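Local coordinates for protein dihydrodipicolinate synthase (PDB 4XKY) that probably joins pyruvate to an aldehyde through a Schiff base, as aldolases of the dihydrodipicolinate synthase and N-acetylneuraminate lyase family do, at residues A[43-46]-A[50-53]; A[75-80]-A[132-137]; A[109-114]-A[119-124]; A[149-154]-A[174-179]. All coordinates share one frame; numbering follows the deposited sequence.

Interaction 1 of 4, residues A[43-46]-A[50-53]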
loop_
_atom_site.group_PDB
_atom_site.type_symbol
_atom_site.label_atom_id
_atom_site.label_comp_id
_atom_site.label_asym_id
_atom_site.label_seq_id
_atom_site.Cartn_x
_atom_site.Cartn_y
_atom_site.Cartn_z
ATOM N N PHE A 43 -10.284 -0.378 29.091
ATOM C CA PHE A 43 -9.635 0.445 28.111
ATOM C C PHE A 43 -10.711 1.146 27.304
ATOM O O PHE A 43 -11.514 0.494 26.621
ATOM C CB PHE A 43 -8.721 -0.411 27.238
ATOM C CG PHE A 43 -8.109 0.332 26.090
ATOM C CD1 PHE A 43 -7.623 1.624 26.249
ATOM C CD2 PHE A 43 -8.037 -0.248 24.837
ATOM C CE1 PHE A 43 -7.085 2.310 25.169
ATOM C CE2 PHE A 43 -7.482 0.431 23.754
ATOM C CZ PHE A 43 -7.008 1.711 23.925
ATOM N N VAL A 44 -10.781 2.472 27.424
ATOM C CA VAL A 44 -11.811 3.201 26.692
ATOM C C VAL A 44 -11.256 4.005 25.537
ATOM O O VAL A 44 -10.102 4.449 25.561
ATOM C CB VAL A 44 -12.687 4.092 27.580
ATOM C CG1 VAL A 44 -13.293 3.265 28.715
ATOM C CG2 VAL A 44 -11.922 5.275 28.142
ATOM N N LEU A 45 -12.140 4.175 24.554
ATOM C CA LEU A 45 -11.900 4.913 23.321
ATOM C C LEU A 45 -10.864 4.288 22.383
ATOM O O LEU A 45 -10.227 4.975 21.615
ATOM C CB LEU A 45 -11.570 6.384 23.642
ATOM C CG LEU A 45 -12.708 7.114 24.363
ATOM C CD1 LEU A 45 -12.332 8.562 24.591
ATOM C CD2 LEU A 45 -14.006 7.067 23.583
ATOM N N GLY A 46 -10.686 2.984 22.444
ATOM C CA GLY A 46 -9.905 2.290 21.424
ATOM C C GLY A 46 -10.733 2.251 20.131
ATOM O O GLY A 46 -11.822 2.860 20.056
ATOM N N GLU A 50 -14.929 3.012 18.847
ATOM C CA GLU A 50 -15.298 3.956 17.759
ATOM C C GLU A 50 -14.755 5.398 17.988
ATOM O O GLU A 50 -15.410 6.371 17.613
ATOM C CB GLU A 50 -16.849 4.021 17.619
ATOM C CG GLU A 50 -17.517 2.811 16.996
ATOM C CD GLU A 50 -19.038 2.798 17.181
ATOM O OE1 GLU A 50 -19.800 3.301 16.312
ATOM O OE2 GLU A 50 -19.466 2.263 18.218
ATOM N N SER A 51 -13.592 5.575 18.602
ATOM C CA SER A 51 -13.251 6.941 19.088
ATOM C C SER A 51 -13.200 7.991 17.961
ATOM O O SER A 51 -13.760 9.093 18.063
ATOM C CB SER A 51 -11.922 6.986 19.837
ATOM O OG SER A 51 -11.728 8.299 20.374
ATOM N N GLN A 52 -12.543 7.629 16.875
ATOM C CA GLN A 52 -12.367 8.568 15.770
ATOM C C GLN A 52 -13.698 9.087 15.219
ATOM O O GLN A 52 -13.795 10.273 14.863
ATOM C CB GLN A 52 -11.595 7.898 14.643
ATOM C CG GLN A 52 -12.344 6.714 14.046
ATOM C CD GLN A 52 -11.419 5.660 13.478
ATOM O OE1 GLN A 52 -10.206 5.861 13.393
ATOM N NE2 GLN A 52 -11.989 4.523 13.085
ATOM N N SER A 53 -14.719 8.219 15.179
ATOM C CA SER A 53 -15.982 8.553 14.494
ATOM C C SER A 53 -16.995 9.275 15.400
ATOM O O SER A 53 -18.017 9.780 14.943
ATOM C CB SER A 53 -16.577 7.297 13.838
ATOM O OG SER A 53 -17.263 6.515 14.803
#
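Leu45 and Ser51 bring the two backbones within 4.9 Å, CA to CA, as the chain leaves the strand and turns back through positive phi at both Leu45 and Glu50. The bend sets the carbonyl oxygen of Leu45 against Ser51 CB at 3.2 Å. Nearby, Gly46 O comes to 3.3 Å from Glu50 N, but at an angle too poor for a hydrogen bond, and the segments meet here by van der Waals contact.

Ser51 suits the place because its short side chain lets CB sit against Leu45 O while the hydroxyl reaches Arg59. With OG opposite the backbone N (chi1 -175°), the oxygen lies beside Leu45 CB at 3.8 Å and Leu45 CD2 at 4.1 Å, and its hydrogen bond to Arg59 is weak. Gly46 is equally apt: a CB there would clash with Phe43 CE2, whose ring carries Gly46 N above one face. The side chain of Glu50 leaves CA away from Leu45 and Gly46; its carboxylate bridges to Lys263 and accepts a bond from Ala277 N.

The loop also holds Thr48, predicted to bind pyruvate, and lies close to Lys164, the predicted Schiff-base lysine. Behind it, Val44 pairs through its backbone with Leu77 and Cys79 of the neighbouring strand 76-79, while Leu45 packs on Arg59 and Ile63 of helix 56-70.

Interaction 2 of 4, residues A[75-80]-A[132-137]; sequences PVLVCI and PLFLYN
Leu77 and Phe134 meet inside the beta barrel, although their strands, 76-79 and 133-137, are separated in the sheet by strand 102-105. Starting from CB, which points at the partner strand, the Leu77 side chain sets CG anti to the carbonyl carbon (chi1 -83°), which carries the branch to the ring and brings CG to 4.1 Å from Phe134 CE2. One branch then finishes the approach: CD2 comes to 3.7 Å from Phe134 CE2, over one face of the ring and nearer its rim than its middle. This is a CH-pi contact, with CD2 4.1 Å from the ring centroid and 25° off the normal. The two side chains cross at about a right angle, and a methyl of the branched leucine rests on the flat ring. Phe134 supplies that surface; an alanine in its place lacks it and would probably leave a gap between Leu77 and Ile161, with the Leu77 methyl free to shift.

Two residues further along each strand, Cys79 meets Tyr136. Cys79 SG lies 3.1 Å from Tyr136 OH and 3.6 Å from Tyr136 CE2, approaching the ring obliquely at 62° off its normal. Tyr136 is the predicted proton donor or acceptor, and its hydroxyl is hydrogen-bonded to Ser81; its side chain also touches Lys164, the predicted Schiff-base lysine.

The chemistry therefore changes along the pair of strands. Aliphatic and aromatic carbon fills the barrel core at Leu77 and Phe134, whereas a polarisable sulfur packs against the phenol at the end where the predicted catalytic residues lie, consistent with a close-packed phenol whose hydroxyl is paired with that of Ser81.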
loop_
_atom_site.group_PDB
_atom_site.type_symbol
_atom_site.label_atom_id
_atom_site.label_comp_id
_atom_site.label_asym_id
_atom_site.label_seq_id
_atom_site.Cartn_x
_atom_site.Cartn_y
_atom_site.Cartn_z
ATOM N N PRO A 75 -8.231 -0.378 37.282
ATOM C CA PRO A 75 -7.596 0.675 36.483
ATOM C C PRO A 75 -8.380 1.015 35.193
ATOM O O PRO A 75 -8.865 0.117 34.487
ATOM C CB PRO A 75 -6.222 0.084 36.122
ATOM C CG PRO A 75 -6.011 -1.057 37.050
ATOM C CD PRO A 75 -7.353 -1.541 37.489
ATOM N N VAL A 76 -8.516 2.307 34.937
ATOM C CA VAL A 76 -9.029 2.812 33.683
ATOM C C VAL A 76 -7.932 3.423 32.800
ATOM O O VAL A 76 -7.214 4.348 33.191
ATOM C CB VAL A 76 -10.138 3.829 33.941
ATOM C CG1 VAL A 76 -10.717 4.301 32.630
ATOM C CG2 VAL A 76 -11.235 3.189 34.796
ATOM N N LEU A 77 -7.823 2.878 31.594
ATOM C CA LEU A 77 -6.920 3.368 30.549
ATOM C C LEU A 77 -7.729 4.091 29.492
ATOM O O LEU A 77 -8.747 3.588 29.043
ATOM C CB LEU A 77 -6.190 2.195 29.875
ATOM C CG LEU A 77 -4.942 1.629 30.556
ATOM C CD1 LEU A 77 -5.258 1.176 31.959
ATOM C CD2 LEU A 77 -4.335 0.466 29.775
ATOM N N VAL A 78 -7.244 5.245 29.059
ATOM C CA VAL A 78 -7.967 6.085 28.133
ATOM C C VAL A 78 -7.121 6.303 26.894
ATOM O O VAL A 78 -6.000 6.807 26.979
ATOM C CB VAL A 78 -8.293 7.463 28.754
ATOM C CG1 VAL A 78 -8.950 8.384 27.735
ATOM C CG2 VAL A 78 -9.201 7.309 29.971
ATOM N N CYS A 79 -7.682 5.968 25.734
ATOM C CA CYS A 79 -7.050 6.308 24.470
ATOM C C CYS A 79 -7.221 7.798 24.212
ATOM O O CYS A 79 -8.349 8.317 24.152
ATOM C CB CYS A 79 -7.630 5.502 23.312
ATOM S SG CYS A 79 -6.619 5.549 21.813
ATOM N N ILE A 80 -6.087 8.481 24.083
ATOM C CA ILE A 80 -6.064 9.919 23.822
ATOM C C ILE A 80 -5.605 10.291 22.398
ATOM O O ILE A 80 -5.457 11.478 22.111
ATOM C CB ILE A 80 -5.159 10.666 24.825
ATOM C CG1 ILE A 80 -3.717 10.167 24.756
ATOM C CG2 ILE A 80 -5.689 10.523 26.251
ATOM C CD1 ILE A 80 -2.708 11.125 25.368
ATOM N N PRO A 132 0.656 8.132 33.458
ATOM C CA PRO A 132 1.554 7.237 32.725
ATOM C C PRO A 132 1.000 6.905 31.345
ATOM O O PRO A 132 -0.211 7.005 31.123
ATOM C CB PRO A 132 1.594 5.971 33.586
ATOM C CG PRO A 132 1.117 6.371 34.936
ATOM C CD PRO A 132 0.242 7.570 34.760
ATOM N N LEU A 133 1.875 6.508 30.433
ATOM C CA LEU A 133 1.494 6.335 29.056
ATOM C C LEU A 133 1.761 4.935 28.564
ATOM O O LEU A 133 2.796 4.375 28.869
ATOM C CB LEU A 133 2.304 7.307 28.202
ATOM C CG LEU A 133 2.138 7.173 26.686
ATOM C CD1 LEU A 133 0.748 7.607 26.313
ATOM C CD2 LEU A 133 3.119 8.023 25.914
ATOM N N PHE A 134 0.838 4.392 27.772
ATOM C CA PHE A 134 1.077 3.195 26.945
ATOM C C PHE A 134 1.216 3.674 25.504
ATOM O O PHE A 134 0.411 4.482 25.024
ATOM C CB PHE A 134 -0.093 2.187 27.019
ATOM C CG PHE A 134 -0.187 1.450 28.329
ATOM C CD1 PHE A 134 0.323 0.159 28.465
ATOM C CD2 PHE A 134 -0.765 2.062 29.433
ATOM C CE1 PHE A 134 0.237 -0.507 29.677
ATOM C CE2 PHE A 134 -0.835 1.412 30.647
ATOM C CZ PHE A 134 -0.326 0.126 30.771
ATOM N N LEU A 135 2.255 3.191 24.836
ATOM C CA LEU A 135 2.458 3.429 23.416
ATOM C C LEU A 135 1.634 2.444 22.642
ATOM O O LEU A 135 1.489 1.282 23.052
ATOM C CB LEU A 135 3.914 3.198 23.046
ATOM C CG LEU A 135 4.918 4.067 23.774
ATOM C CD1 LEU A 135 6.293 3.525 23.472
ATOM C CD2 LEU A 135 4.767 5.503 23.317
ATOM N N TYR A 136 1.078 2.868 21.516
ATOM C CA TYR A 136 0.477 1.854 20.663
ATOM C C TYR A 136 0.666 2.021 19.178
ATOM O O TYR A 136 0.635 3.109 18.608
ATOM C CB TYR A 136 -0.964 1.517 21.052
ATOM C CG TYR A 136 -2.035 2.404 20.524
ATOM C CD1 TYR A 136 -2.777 2.039 19.403
ATOM C CD2 TYR A 136 -2.352 3.582 21.172
ATOM C CE1 TYR A 136 -3.790 2.853 18.928
ATOM C CE2 TYR A 136 -3.370 4.396 20.723
ATOM C CZ TYR A 136 -4.085 4.035 19.599
ATOM O OH TYR A 136 -5.084 4.869 19.158
ATOM N N ASN A 137 0.876 0.867 18.577
ATOM C CA ASN A 137 1.220 0.744 17.200
ATOM C C ASN A 137 -0.083 0.719 16.397
ATOM O O ASN A 137 -0.824 -0.270 16.449
ATOM C CB ASN A 137 1.990 -0.564 17.059
ATOM C CG ASN A 137 3.044 -0.523 15.978
ATOM O OD1 ASN A 137 3.676 0.505 15.701
ATOM N ND2 ASN A 137 3.254 -1.677 15.363
#

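Interaction 3 of 4, residues A[109-114]-A[119-124]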
loop_
_atom_site.group_PDB
_atom_site.type_symbol
_atom_site.label_atom_id
_atom_site.label_comp_id
_atom_site.label_asym_id
_atom_site.label_seq_id
_atom_site.Cartn_x
_atom_site.Cartn_y
_atom_site.Cartn_z
ATOM N N TYR A 109 -1.724 9.496 12.131
ATOM C CA TYR A 109 -1.309 8.707 10.951
ATOM C C TYR A 109 -0.351 9.426 9.999
ATOM O O TYR A 109 0.607 8.827 9.517
ATOM C CB TYR A 109 -2.513 8.150 10.176
ATOM C CG TYR A 109 -3.291 9.129 9.318
ATOM C CD1 TYR A 109 -3.041 9.232 7.948
ATOM C CD2 TYR A 109 -4.306 9.918 9.862
ATOM C CE1 TYR A 109 -3.758 10.109 7.153
ATOM C CE2 TYR A 109 -5.027 10.801 9.074
ATOM C CZ TYR A 109 -4.751 10.891 7.719
ATOM O OH TYR A 109 -5.459 11.762 6.923
ATOM N N TYR A 110 -0.600 10.706 9.754
ATOM C CA TYR A 110 0.177 11.458 8.769
ATOM C C TYR A 110 1.624 11.657 9.193
ATOM O O TYR A 110 2.501 11.835 8.351
ATOM C CB TYR A 110 -0.475 12.819 8.484
ATOM C CG TYR A 110 -0.731 13.663 9.717
ATOM C CD1 TYR A 110 -1.981 13.680 10.337
ATOM C CD2 TYR A 110 0.282 14.435 10.262
ATOM C CE1 TYR A 110 -2.207 14.448 11.473
ATOM C CE2 TYR A 110 0.076 15.201 11.392
ATOM C CZ TYR A 110 -1.158 15.212 11.998
ATOM O OH TYR A 110 -1.292 16.003 13.119
ATOM N N PHE A 111 1.889 11.628 10.493
ATOM C CA PHE A 111 3.116 12.252 10.979
ATOM C C PHE A 111 4.397 11.494 10.642
ATOM O O PHE A 111 5.277 12.032 9.968
ATOM C CB PHE A 111 3.056 12.526 12.480
ATOM C CG PHE A 111 4.374 12.930 13.051
ATOM C CD1 PHE A 111 4.978 14.109 12.647
ATOM C CD2 PHE A 111 5.037 12.114 13.955
ATOM C CE1 PHE A 111 6.211 14.483 13.150
ATOM C CE2 PHE A 111 6.267 12.484 14.468
ATOM C CZ PHE A 111 6.854 13.671 14.069
ATOM N N ALA A 112 4.494 10.256 11.107
ATOM C CA ALA A 112 5.774 9.543 11.129
ATOM C C ALA A 112 6.464 9.410 9.754
ATOM O O ALA A 112 5.935 8.783 8.831
ATOM C CB ALA A 112 5.593 8.174 11.773
ATOM N N THR A 113 7.638 10.023 9.628
ATOM C CA THR A 113 8.513 9.768 8.492
ATOM C C THR A 113 9.459 8.638 8.875
ATOM O O THR A 113 9.598 7.657 8.142
ATOM C CB THR A 113 9.318 11.014 8.075
ATOM N N GLY A 114 10.076 8.767 10.045
ATOM C CA GLY A 114 11.113 7.843 10.485
ATOM C C GLY A 114 11.130 7.628 11.985
ATOM O O GLY A 114 10.307 8.179 12.721
ATOM N N ILE A 119 10.510 9.357 18.077
ATOM C CA ILE A 119 11.096 9.555 19.390
ATOM C C ILE A 119 10.818 10.982 19.824
ATOM O O ILE A 119 10.429 11.233 20.962
ATOM C CB ILE A 119 12.601 9.239 19.386
ATOM C CG1 ILE A 119 12.787 7.720 19.248
ATOM C CG2 ILE A 119 13.277 9.763 20.651
ATOM C CD1 ILE A 119 14.137 7.286 18.720
ATOM N N GLU A 120 10.980 11.913 18.894
ATOM C CA GLU A 120 10.822 13.327 19.228
ATOM C C GLU A 120 9.353 13.649 19.518
ATOM O O GLU A 120 9.066 14.506 20.341
ATOM C CB GLU A 120 11.384 14.247 18.125
ATOM C CG GLU A 120 10.364 14.712 17.075
ATOM C CD GLU A 120 10.752 16.002 16.354
ATOM O OE1 GLU A 120 11.472 16.846 16.933
ATOM O OE2 GLU A 120 10.314 16.184 15.198
ATOM N N PHE A 121 8.434 12.984 18.822
ATOM C CA PHE A 121 7.010 13.141 19.090
ATOM C C PHE A 121 6.711 12.877 20.557
ATOM O O PHE A 121 6.100 13.691 21.227
ATOM C CB PHE A 121 6.178 12.193 18.236
ATOM C CG PHE A 121 4.721 12.286 18.521
ATOM C CD1 PHE A 121 3.937 13.216 17.871
ATOM C CD2 PHE A 121 4.139 11.485 19.479
ATOM C CE1 PHE A 121 2.588 13.328 18.149
ATOM C CE2 PHE A 121 2.796 11.599 19.770
ATOM C CZ PHE A 121 2.012 12.525 19.109
ATOM N N TYR A 122 7.149 11.726 21.045
ATOM C CA TYR A 122 6.930 11.354 22.435
ATOM C C TYR A 122 7.716 12.182 23.416
ATOM O O TYR A 122 7.223 12.457 24.511
ATOM C CB TYR A 122 7.146 9.855 22.622
ATOM C CG TYR A 122 5.952 9.175 22.067
ATOM C CD1 TYR A 122 4.736 9.239 22.742
ATOM C CD2 TYR A 122 5.988 8.554 20.839
ATOM C CE1 TYR A 122 3.599 8.676 22.217
ATOM C CE2 TYR A 122 4.850 7.973 20.304
ATOM C CZ TYR A 122 3.655 8.048 20.991
ATOM O OH TYR A 122 2.507 7.473 20.480
ATOM N N GLU A 123 8.911 12.626 23.022
ATOM C CA GLU A 123 9.682 13.527 23.881
ATOM C C GLU A 123 8.970 14.859 24.114
ATOM O O GLU A 123 9.006 15.381 25.213
ATOM C CB GLU A 123 11.110 13.741 23.361
ATOM C CG GLU A 123 12.059 12.635 23.815
ATOM C CD GLU A 123 13.459 12.729 23.221
ATOM O OE1 GLU A 123 13.852 13.809 22.715
ATOM O OE2 GLU A 123 14.177 11.706 23.269
ATOM N N HIS A 124 8.321 15.402 23.091
ATOM C CA HIS A 124 7.516 16.619 23.256
ATOM C C HIS A 124 6.164 16.346 23.941
ATOM O O HIS A 124 5.626 17.218 24.634
ATOM C CB HIS A 124 7.253 17.276 21.901
ATOM C CG HIS A 124 8.495 17.721 21.182
ATOM N ND1 HIS A 124 9.620 18.183 21.836
ATOM C CD2 HIS A 124 8.769 17.814 19.858
ATOM C CE1 HIS A 124 10.540 18.519 20.948
ATOM N NE2 HIS A 124 10.049 18.302 19.740
#
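Phe111 and Phe121 both send CG to the side opposite their backbone N (chi1 170° and 178°); CB of each points toward the other segment, and the Phe111 ring reaches as far as Phe121 CB. The setting is one of the loops of the (beta/alpha)8 barrel: 109-114 follows strand 102-105 and runs into helix 115-125, with Gly114 at the N-cap, while 119-124 is a later part of that same helix. The chain thus folds its loop back on the helix it is about to enter.

The touching atom on the loop side is Phe111 CE2, which sits 3.8 Å from Phe121 CB and 4.2 Å from Phe121 CD1. The rings themselves are inclined at 41°, with centroids 5.8 Å apart, an oblique pair. Phenylalanine suits both places, giving apolar surface to a buried loop-helix contact. At the edge of the Phe111 ring, near its plane, Glu120 OE2 stands 4.4 Å from Phe111 CZ; the slightly positive ring hydrogens would tolerate a carboxylate there. Glu120 OE1 also receives a weak hydrogen bond from His124 NE2.

Phe111 additionally meets an aromatic ring of a neighbouring subunit, so this contact belongs to an interface of the tetramer. Within the chain Phe121 packs on Pro108, and Phe121 CD2 lies 3.6 Å above the plane of the Tyr122 ring, over its centre.

Interaction 4 of 4, residues A[149-154]-A[174-179]; sequences ATIQRI and QSVMYA
Ile151 CD1 presses on Val176 CG1 at 3.5 Å, joining two helices, 148-154 and 170-180, that are consecutive in the outer layer of the (beta/alpha)8 barrel. Ile151 CG2 adds a second touch to Val176 CG1 at 4.0 Å. The two side chains cross at about a right angle, and the residue types suit the place: the longer branch of isoleucine reaches across, and the short valine presents a methyl to it. In Val176, CG1 stands opposite the backbone N (chi1 -177°), which faces that methyl to Ile151.

One residue on in the first helix and three on in the second, the CA atoms of Gln152 and Ala179 are 6.6 Å apart, against 7.5 Å for those of Ile151 and Val176. Ala179, with only a methyl, permits this, and Gln152 CG reaches its carbonyl, 3.3 Å from Ala179 O. Gln152 lies at the exposed margin, where a long polar side chain is at home.

Farther out, Ile151 also packs on Phe146, on Tyr172 and Met180 of helix 170-180, and on Phe163 of strand 160-165, the strand that connects the two helices. Around Val176 the helix keeps its regular backbone bonds, Ala179 N to Ser175 O at 3.1 Å.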
loop_
_atom_site.group_PDB
_atom_site.type_symbol
_atom_site.label_atom_id
_atom_site.label_comp_id
_atom_site.label_asym_id
_atom_site.label_seq_id
_atom_site.Cartn_x
_atom_site.Cartn_y
_atom_site.Cartn_z
ATOM N N ALA A 149 14.167 -0.839 18.721
ATOM C CA ALA A 149 15.089 0.046 19.429
ATOM C C ALA A 149 14.380 1.343 19.847
ATOM O O ALA A 149 14.666 1.878 20.904
ATOM C CB ALA A 149 16.323 0.343 18.581
ATOM N N THR A 150 13.459 1.827 19.014
ATOM C CA THR A 150 12.667 3.023 19.314
ATOM C C THR A 150 11.842 2.813 20.583
ATOM O O THR A 150 11.773 3.693 21.432
ATOM C CB THR A 150 11.713 3.399 18.151
ATOM O OG1 THR A 150 12.466 3.734 16.981
ATOM C CG2 THR A 150 10.865 4.603 18.500
ATOM N N ILE A 151 11.214 1.647 20.702
ATOM C CA ILE A 151 10.445 1.326 21.894
ATOM C C ILE A 151 11.342 1.243 23.116
ATOM O O ILE A 151 10.979 1.762 24.169
ATOM C CB ILE A 151 9.615 0.042 21.713
ATOM C CG1 ILE A 151 8.388 0.360 20.868
ATOM C CG2 ILE A 151 9.121 -0.501 23.039
ATOM C CD1 ILE A 151 7.733 -0.863 20.268
ATOM N N GLN A 152 12.500 0.597 22.986
ATOM C CA GLN A 152 13.498 0.578 24.072
ATOM C C GLN A 152 13.777 1.977 24.549
ATOM O O GLN A 152 13.761 2.259 25.746
ATOM C CB GLN A 152 14.838 0.026 23.599
ATOM C CG GLN A 152 15.209 -1.358 24.084
ATOM C CD GLN A 152 16.525 -1.813 23.477
ATOM O OE1 GLN A 152 16.626 -2.907 22.912
ATOM N NE2 GLN A 152 17.544 -0.963 23.576
ATOM N N ARG A 153 14.055 2.840 23.579
ATOM C CA ARG A 153 14.456 4.209 23.839
ATOM C C ARG A 153 13.372 5.055 24.524
ATOM O O ARG A 153 13.684 5.816 25.440
ATOM C CB ARG A 153 14.895 4.861 22.530
ATOM C CG ARG A 153 15.103 6.365 22.590
ATOM C CD ARG A 153 16.353 6.770 23.362
ATOM N NE ARG A 153 16.425 8.227 23.433
ATOM C CZ ARG A 153 16.732 9.024 22.406
ATOM N NH1 ARG A 153 17.017 8.518 21.204
ATOM N NH2 ARG A 153 16.755 10.344 22.576
ATOM N N ILE A 154 12.120 4.938 24.082
ATOM C CA ILE A 154 11.037 5.759 24.642
ATOM C C ILE A 154 10.685 5.233 26.026
ATOM O O ILE A 154 10.355 5.993 26.931
ATOM C CB ILE A 154 9.786 5.773 23.735
ATOM C CG1 ILE A 154 10.126 6.433 22.409
ATOM C CG2 ILE A 154 8.638 6.546 24.388
ATOM C CD1 ILE A 154 9.108 6.208 21.314
ATOM N N GLN A 174 7.343 -10.279 18.588
ATOM C CA GLN A 174 8.431 -11.032 19.220
ATOM C C GLN A 174 9.738 -10.221 19.156
ATOM O O GLN A 174 10.530 -10.257 20.101
ATOM C CB GLN A 174 8.614 -12.396 18.543
ATOM C CG GLN A 174 7.513 -13.406 18.828
ATOM C CD GLN A 174 7.441 -13.732 20.304
ATOM O OE1 GLN A 174 8.458 -14.015 20.920
ATOM N NE2 GLN A 174 6.250 -13.672 20.879
ATOM N N SER A 175 9.957 -9.481 18.062
ATOM C CA SER A 175 11.129 -8.600 17.989
ATOM C C SER A 175 11.124 -7.554 19.112
ATOM O O SER A 175 12.180 -7.218 19.641
ATOM C CB SER A 175 11.240 -7.891 16.637
ATOM O OG SER A 175 11.347 -8.825 15.583
ATOM N N VAL A 176 9.942 -7.041 19.459
ATOM C CA VAL A 176 9.824 -6.020 20.508
ATOM C C VAL A 176 9.949 -6.696 21.881
ATOM O O VAL A 176 10.654 -6.170 22.742
ATOM C CB VAL A 176 8.517 -5.198 20.400
ATOM C CG1 VAL A 176 8.460 -4.100 21.448
ATOM C CG2 VAL A 176 8.378 -4.563 19.023
ATOM N N MET A 177 9.297 -7.852 22.087
ATOM C CA MET A 177 9.555 -8.653 23.306
ATOM C C MET A 177 11.071 -8.809 23.533
ATOM O O MET A 177 11.595 -8.522 24.623
ATOM C CB MET A 177 8.911 -10.048 23.228
ATOM C CG MET A 177 7.390 -10.047 23.293
ATOM S SD MET A 177 6.732 -9.650 24.935
ATOM C CE MET A 177 7.250 -11.107 25.846
ATOM N N TYR A 178 11.785 -9.225 22.491
ATOM C CA TYR A 178 13.208 -9.486 22.643
ATOM C C TYR A 178 13.942 -8.206 23.031
ATOM O O TYR A 178 14.759 -8.235 23.929
ATOM C CB TYR A 178 13.807 -10.093 21.388
ATOM C CG TYR A 178 15.307 -10.279 21.461
ATOM C CD1 TYR A 178 15.850 -11.467 21.924
ATOM C CD2 TYR A 178 16.182 -9.280 21.051
ATOM C CE1 TYR A 178 17.223 -11.654 21.998
ATOM C CE2 TYR A 178 17.558 -9.463 21.117
ATOM C CZ TYR A 178 18.060 -10.661 21.591
ATOM O OH TYR A 178 19.401 -10.903 21.676
ATOM N N ALA A 179 13.632 -7.102 22.355
ATOM C CA ALA A 179 14.201 -5.788 22.686
ATOM C C ALA A 179 13.863 -5.317 24.113
ATOM O O ALA A 179 14.633 -4.563 24.706
ATOM C CB ALA A 179 13.755 -4.738 21.668
#

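All four contacts belong to one (beta/alpha)8 barrel. Interactions 1 and 2, centres 11 Å apart, share its sheet through the neighbouring strands 42-44 and 76-79. Interaction 3 joins a loop to the helical shell and interaction 4 lies within it, their centres 16 Å apart and linked by the Glu123 to Arg153 salt bridge. Along the chain interaction 1 comes first, interaction 3 is nested within the span closed by interaction 2, and interaction 4 follows. Tyr122 and Ile154 carry the shell onto Leu135 of strand 133-137, so the helical layer packs on the sheet. The predicted catalytic residues sit by the inner pair of contacts; interactions 1, 3 and 4 also touch other subunits, and interaction 2 does not.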